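Local coordinates for protection of telomeres protein 1 (Schizosaccharomyces pombe, PDB 7CUI) that binds single-stranded telomeric DNA, protects the 3'-end overhang of telomeres and regulates telomerase and telomere length, at residues I97-N108 with R190-V199. Numbering follows the deposited sequence.
Sequences IFFDSDAAELIN and RWRGFGTKIV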
loop_
_atom_site.group_PDB
_atom_site.type_symbol
_atom_site.label_atom_id
_atom_site.label_comp_id
_atom_site.label_asym_id
_atom_site.label_seq_id
_atom_site.Cartn_x
_atom_site.Cartn_y
_atom_site.Cartn_z
ATOM N N ILE A 97 -2.951 -1.929 -1.371
ATOM C CA ILE A 97 -3.229 -2.171 0.035
ATOM C C ILE A 97 -2.104 -3.008 0.636
ATOM O O ILE A 97 -1.735 -4.048 0.090
ATOM C CB ILE A 97 -4.595 -2.866 0.208
ATOM C CG1 ILE A 97 -5.755 -1.978 -0.248
ATOM C CG2 ILE A 97 -4.787 -3.339 1.642
ATOM C CD1 ILE A 97 -7.047 -2.733 -0.486
ATOM N N PHE A 98 -1.578 -2.542 1.775
ATOM C CA PHE A 98 -0.701 -3.341 2.614
ATOM C C PHE A 98 -1.458 -3.758 3.873
ATOM O O PHE A 98 -1.865 -2.918 4.675
ATOM C CB PHE A 98 0.605 -2.601 2.916
ATOM C CG PHE A 98 1.516 -2.504 1.721
ATOM C CD1 PHE A 98 1.385 -1.459 0.816
ATOM C CD2 PHE A 98 2.476 -3.479 1.470
ATOM C CE1 PHE A 98 2.206 -1.384 -0.301
ATOM C CE2 PHE A 98 3.299 -3.399 0.353
ATOM C CZ PHE A 98 3.163 -2.350 -0.528
ATOM N N PHE A 99 -1.628 -5.071 4.022
ATOM C CA PHE A 99 -2.422 -5.669 5.080
ATOM C C PHE A 99 -1.582 -6.735 5.781
ATOM O O PHE A 99 -0.822 -7.458 5.131
ATOM C CB PHE A 99 -3.697 -6.260 4.469
ATOM C CG PHE A 99 -4.665 -6.866 5.451
ATOM C CD1 PHE A 99 -5.334 -6.070 6.369
ATOM C CD2 PHE A 99 -4.919 -8.231 5.459
ATOM C CE1 PHE A 99 -6.224 -6.623 7.281
ATOM C CE2 PHE A 99 -5.809 -8.785 6.372
ATOM C CZ PHE A 99 -6.463 -7.980 7.279
ATOM N N ASP A 100 -1.699 -6.779 7.114
ATOM C CA ASP A 100 -1.235 -7.889 7.935
ATOM C C ASP A 100 0.219 -8.245 7.609
ATOM O O ASP A 100 1.099 -7.393 7.704
ATOM C CB ASP A 100 -2.214 -9.067 7.871
ATOM C CG ASP A 100 -2.169 -9.968 9.093
ATOM O OD1 ASP A 100 -1.299 -9.741 9.966
ATOM O OD2 ASP A 100 -3.008 -10.890 9.165
ATOM N N SER A 101 0.464 -9.501 7.210
ATOM C CA SER A 101 1.814 -10.028 7.045
ATOM C C SER A 101 2.570 -9.357 5.893
ATOM O O SER A 101 3.798 -9.284 5.930
ATOM C CB SER A 101 1.809 -11.530 6.909
ATOM O OG SER A 101 0.907 -11.934 5.892
ATOM N N ASP A 102 1.840 -8.867 4.883
ATOM C CA ASP A 102 2.463 -8.181 3.761
ATOM C C ASP A 102 2.959 -6.803 4.201
ATOM O O ASP A 102 4.019 -6.355 3.767
ATOM C CB ASP A 102 1.524 -8.118 2.555
ATOM C CG ASP A 102 1.341 -9.452 1.844
ATOM O OD1 ASP A 102 2.353 -10.166 1.648
ATOM O OD2 ASP A 102 0.186 -9.772 1.484
ATOM N N ALA A 103 2.181 -6.147 5.072
ATOM C CA ALA A 103 2.555 -4.861 5.638
ATOM C C ALA A 103 3.731 -5.036 6.595
ATOM O O ALA A 103 4.611 -4.182 6.648
ATOM C CB ALA A 103 1.371 -4.222 6.316
ATOM N N ALA A 104 3.743 -6.153 7.335
ATOM C CA ALA A 104 4.864 -6.492 8.199
ATOM C C ALA A 104 6.125 -6.717 7.363
ATOM O O ALA A 104 7.212 -6.315 7.772
ATOM C CB ALA A 104 4.535 -7.690 9.059
ATOM N N GLU A 105 5.960 -7.358 6.198
ATOM C CA GLU A 105 7.044 -7.596 5.257
ATOM C C GLU A 105 7.661 -6.264 4.822
ATOM O O GLU A 105 8.880 -6.107 4.859
ATOM C CB GLU A 105 6.534 -8.407 4.062
ATOM C CG GLU A 105 7.572 -8.638 2.978
ATOM C CD GLU A 105 8.403 -9.897 3.132
ATOM O OE1 GLU A 105 8.955 -10.361 2.115
ATOM O OE2 GLU A 105 8.493 -10.414 4.266
ATOM N N LEU A 106 6.809 -5.311 4.421
ATOM C CA LEU A 106 7.257 -3.997 3.982
ATOM C C LEU A 106 7.982 -3.290 5.128
ATOM O O LEU A 106 9.115 -2.850 4.948
ATOM C CB LEU A 106 6.055 -3.189 3.483
ATOM C CG LEU A 106 6.370 -1.805 2.914
ATOM C CD1 LEU A 106 6.873 -1.898 1.479
ATOM C CD2 LEU A 106 5.151 -0.896 2.988
ATOM N N ILE A 107 7.336 -3.215 6.302
ATOM C CA ILE A 107 7.876 -2.469 7.431
ATOM C C ILE A 107 9.241 -3.031 7.825
ATOM O O ILE A 107 10.175 -2.260 8.035
ATOM C CB ILE A 107 6.897 -2.402 8.622
ATOM C CG1 ILE A 107 5.658 -1.573 8.277
ATOM C CG2 ILE A 107 7.594 -1.856 9.861
ATOM C CD1 ILE A 107 4.449 -1.902 9.126
ATOM N N ASN A 108 9.330 -4.363 7.943
ATOM C CA ASN A 108 10.593 -5.076 8.068
ATOM C C ASN A 108 11.350 -4.614 9.314
ATOM O O ASN A 108 12.510 -4.213 9.225
ATOM C CB ASN A 108 11.433 -4.935 6.792
ATOM C CG ASN A 108 12.618 -5.875 6.742
ATOM O OD1 ASN A 108 12.636 -6.898 7.419
ATOM N ND2 ASN A 108 13.615 -5.540 5.940
ATOM N N ARG A 190 -9.451 -5.165 -6.159
ATOM C CA ARG A 190 -8.520 -4.581 -5.206
ATOM C C ARG A 190 -7.112 -5.069 -5.539
ATOM O O ARG A 190 -6.945 -6.141 -6.119
ATOM C CB ARG A 190 -8.890 -5.003 -3.779
ATOM C CG ARG A 190 -9.674 -3.977 -2.972
ATOM C CD ARG A 190 -10.795 -3.300 -3.733
ATOM N NE ARG A 190 -11.702 -2.525 -2.902
ATOM C CZ ARG A 190 -12.814 -1.951 -3.347
ATOM N NH1 ARG A 190 -13.157 -2.064 -4.619
ATOM N NH2 ARG A 190 -13.582 -1.270 -2.515
ATOM N N TRP A 191 -6.104 -4.274 -5.162
ATOM C CA TRP A 191 -4.709 -4.659 -5.312
ATOM C C TRP A 191 -4.024 -4.680 -3.951
ATOM O O TRP A 191 -4.245 -3.798 -3.124
ATOM C CB TRP A 191 -3.976 -3.715 -6.266
ATOM C CG TRP A 191 -4.501 -3.775 -7.663
ATOM C CD1 TRP A 191 -4.024 -4.535 -8.692
ATOM C CD2 TRP A 191 -5.633 -3.056 -8.177
ATOM N NE1 TRP A 191 -4.780 -4.331 -9.814
ATOM C CE2 TRP A 191 -5.773 -3.428 -9.532
ATOM C CE3 TRP A 191 -6.537 -2.137 -7.631
ATOM C CZ2 TRP A 191 -6.781 -2.906 -10.342
ATOM C CZ3 TRP A 191 -7.534 -1.623 -8.432
ATOM C CH2 TRP A 191 -7.651 -2.003 -9.772
ATOM N N ARG A 192 -3.155 -5.676 -3.758
ATOM C CA ARG A 192 -2.471 -5.873 -2.493
ATOM C C ARG A 192 -0.969 -6.010 -2.730
ATOM O O ARG A 192 -0.536 -6.879 -3.484
ATOM C CB ARG A 192 -3.039 -7.112 -1.799
ATOM C CG ARG A 192 -4.071 -6.795 -0.728
ATOM C CD ARG A 192 -3.542 -7.243 0.615
ATOM N NE ARG A 192 -4.254 -8.412 1.105
ATOM C CZ ARG A 192 -3.714 -9.398 1.815
ATOM N NH1 ARG A 192 -2.424 -9.395 2.103
ATOM N NH2 ARG A 192 -4.474 -10.398 2.221
ATOM N N GLY A 193 -0.184 -5.152 -2.068
ATOM C CA GLY A 193 1.265 -5.244 -2.128
ATOM C C GLY A 193 1.771 -6.504 -1.432
ATOM O O GLY A 193 1.117 -7.008 -0.519
ATOM N N PHE A 194 2.932 -7.001 -1.880
ATOM C CA PHE A 194 3.594 -8.126 -1.237
ATOM C C PHE A 194 5.023 -8.262 -1.761
ATOM O O PHE A 194 5.388 -7.636 -2.756
ATOM C CB PHE A 194 2.814 -9.422 -1.479
ATOM C CG PHE A 194 2.936 -9.968 -2.880
ATOM C CD1 PHE A 194 2.121 -9.496 -3.898
ATOM C CD2 PHE A 194 3.874 -10.947 -3.178
ATOM C CE1 PHE A 194 2.238 -9.999 -5.185
ATOM C CE2 PHE A 194 3.995 -11.445 -4.465
ATOM C CZ PHE A 194 3.175 -10.972 -5.466
ATOM N N GLY A 195 5.814 -9.104 -1.082
ATOM C CA GLY A 195 7.153 -9.478 -1.515
ATOM C C GLY A 195 8.080 -8.273 -1.663
ATOM O O GLY A 195 8.895 -8.214 -2.581
ATOM N N THR A 196 7.939 -7.314 -0.746
ATOM C CA THR A 196 8.629 -6.039 -0.838
ATOM C C THR A 196 9.000 -5.592 0.572
ATOM O O THR A 196 8.121 -5.479 1.421
ATOM C CB THR A 196 7.720 -4.997 -1.507
ATOM O OG1 THR A 196 7.171 -5.558 -2.700
ATOM C CG2 THR A 196 8.420 -3.693 -1.828
ATOM N N LYS A 197 10.295 -5.346 0.815
ATOM C CA LYS A 197 10.746 -5.003 2.156
ATOM C C LYS A 197 11.604 -3.737 2.138
ATOM O O LYS A 197 12.393 -3.534 1.220
ATOM C CB LYS A 197 11.407 -6.196 2.859
ATOM C CG LYS A 197 12.658 -6.759 2.205
ATOM C CD LYS A 197 13.465 -7.669 3.120
ATOM C CE LYS A 197 13.143 -9.142 2.975
ATOM N NZ LYS A 197 12.010 -9.536 3.843
ATOM N N ILE A 198 11.418 -2.886 3.159
ATOM C CA ILE A 198 12.236 -1.702 3.379
ATOM C C ILE A 198 13.501 -2.130 4.116
ATOM O O ILE A 198 13.436 -2.906 5.064
ATOM C CB ILE A 198 11.464 -0.604 4.146
ATOM C CG1 ILE A 198 10.187 -0.176 3.415
ATOM C CG2 ILE A 198 12.356 0.596 4.441
ATOM C CD1 ILE A 198 9.249 0.672 4.248
ATOM N N VAL A 199 14.648 -1.607 3.671
ATOM C CA VAL A 199 15.943 -2.062 4.150
ATOM C C VAL A 199 16.865 -0.860 4.397
ATOM O O VAL A 199 16.392 0.277 4.203
ATOM C CB VAL A 199 16.562 -3.066 3.159
ATOM C CG1 VAL A 199 18.073 -3.144 3.299
ATOM C CG2 VAL A 199 15.934 -4.442 3.302
HETATM O O HOH W 1 5.497 -6.579 1.115
#
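Ile-97 sits in parallel register with Arg-192, gripped by two backbone hydrogen bonds: its N donates to Trp-191 O (2.9 Å), and its O accepts from Gly-193 N (2.9 Å). The ring of Phe-98 is sandwiched, with Gly-193 CA making a CH-pi contact over one face, 4.1 Å from the centroid, and Leu-106 CD2 above the other. Phe-99 sets CD2 over a face of the Arg-192 guanidinium, near its rim. In the helix, Asp-102 OD2 meets the edge of that guanidinium in a salt bridge to NH1 (2.7 Å), the two planes 57° apart; Lys-169 shares the same oxygen. NE of Arg-192 hydrogen-bonds the backbone of another protein's chain. With an alanine in place of Arg-192, that bond and the salt bridge would probably be lost, leaving Asp-102 beside Lys-169 and Phe-99 CD2 without the guanidinium it rests on.

The topology illustrates an OB fold in this C-terminal part of Pot1: strand 93-99 pairs in parallel with the last strand, 190-198, closing the barrel, and from 93-99 the chain passes through helices to strand 163-171. Near the break in strand 190-198, a water donates to both Asp-102 O and Thr-196 O. Glu-105, bent at chi2 (90°), brings its carboxylate to Lys-197, though OE1 to NZ is a long salt bridge at 3.6 Å. Leu-106 O accepts a hydrogen bond from Ile-198 N in the carbonyl plane, on a lone pair (2.9 Å), while its CG packs against Ile-198 CD1. Just past the helix, Asn-108 carries CG anti to the backbone N (chi1 -168°), directing ND2 to Ile-198 O at 2.8 Å.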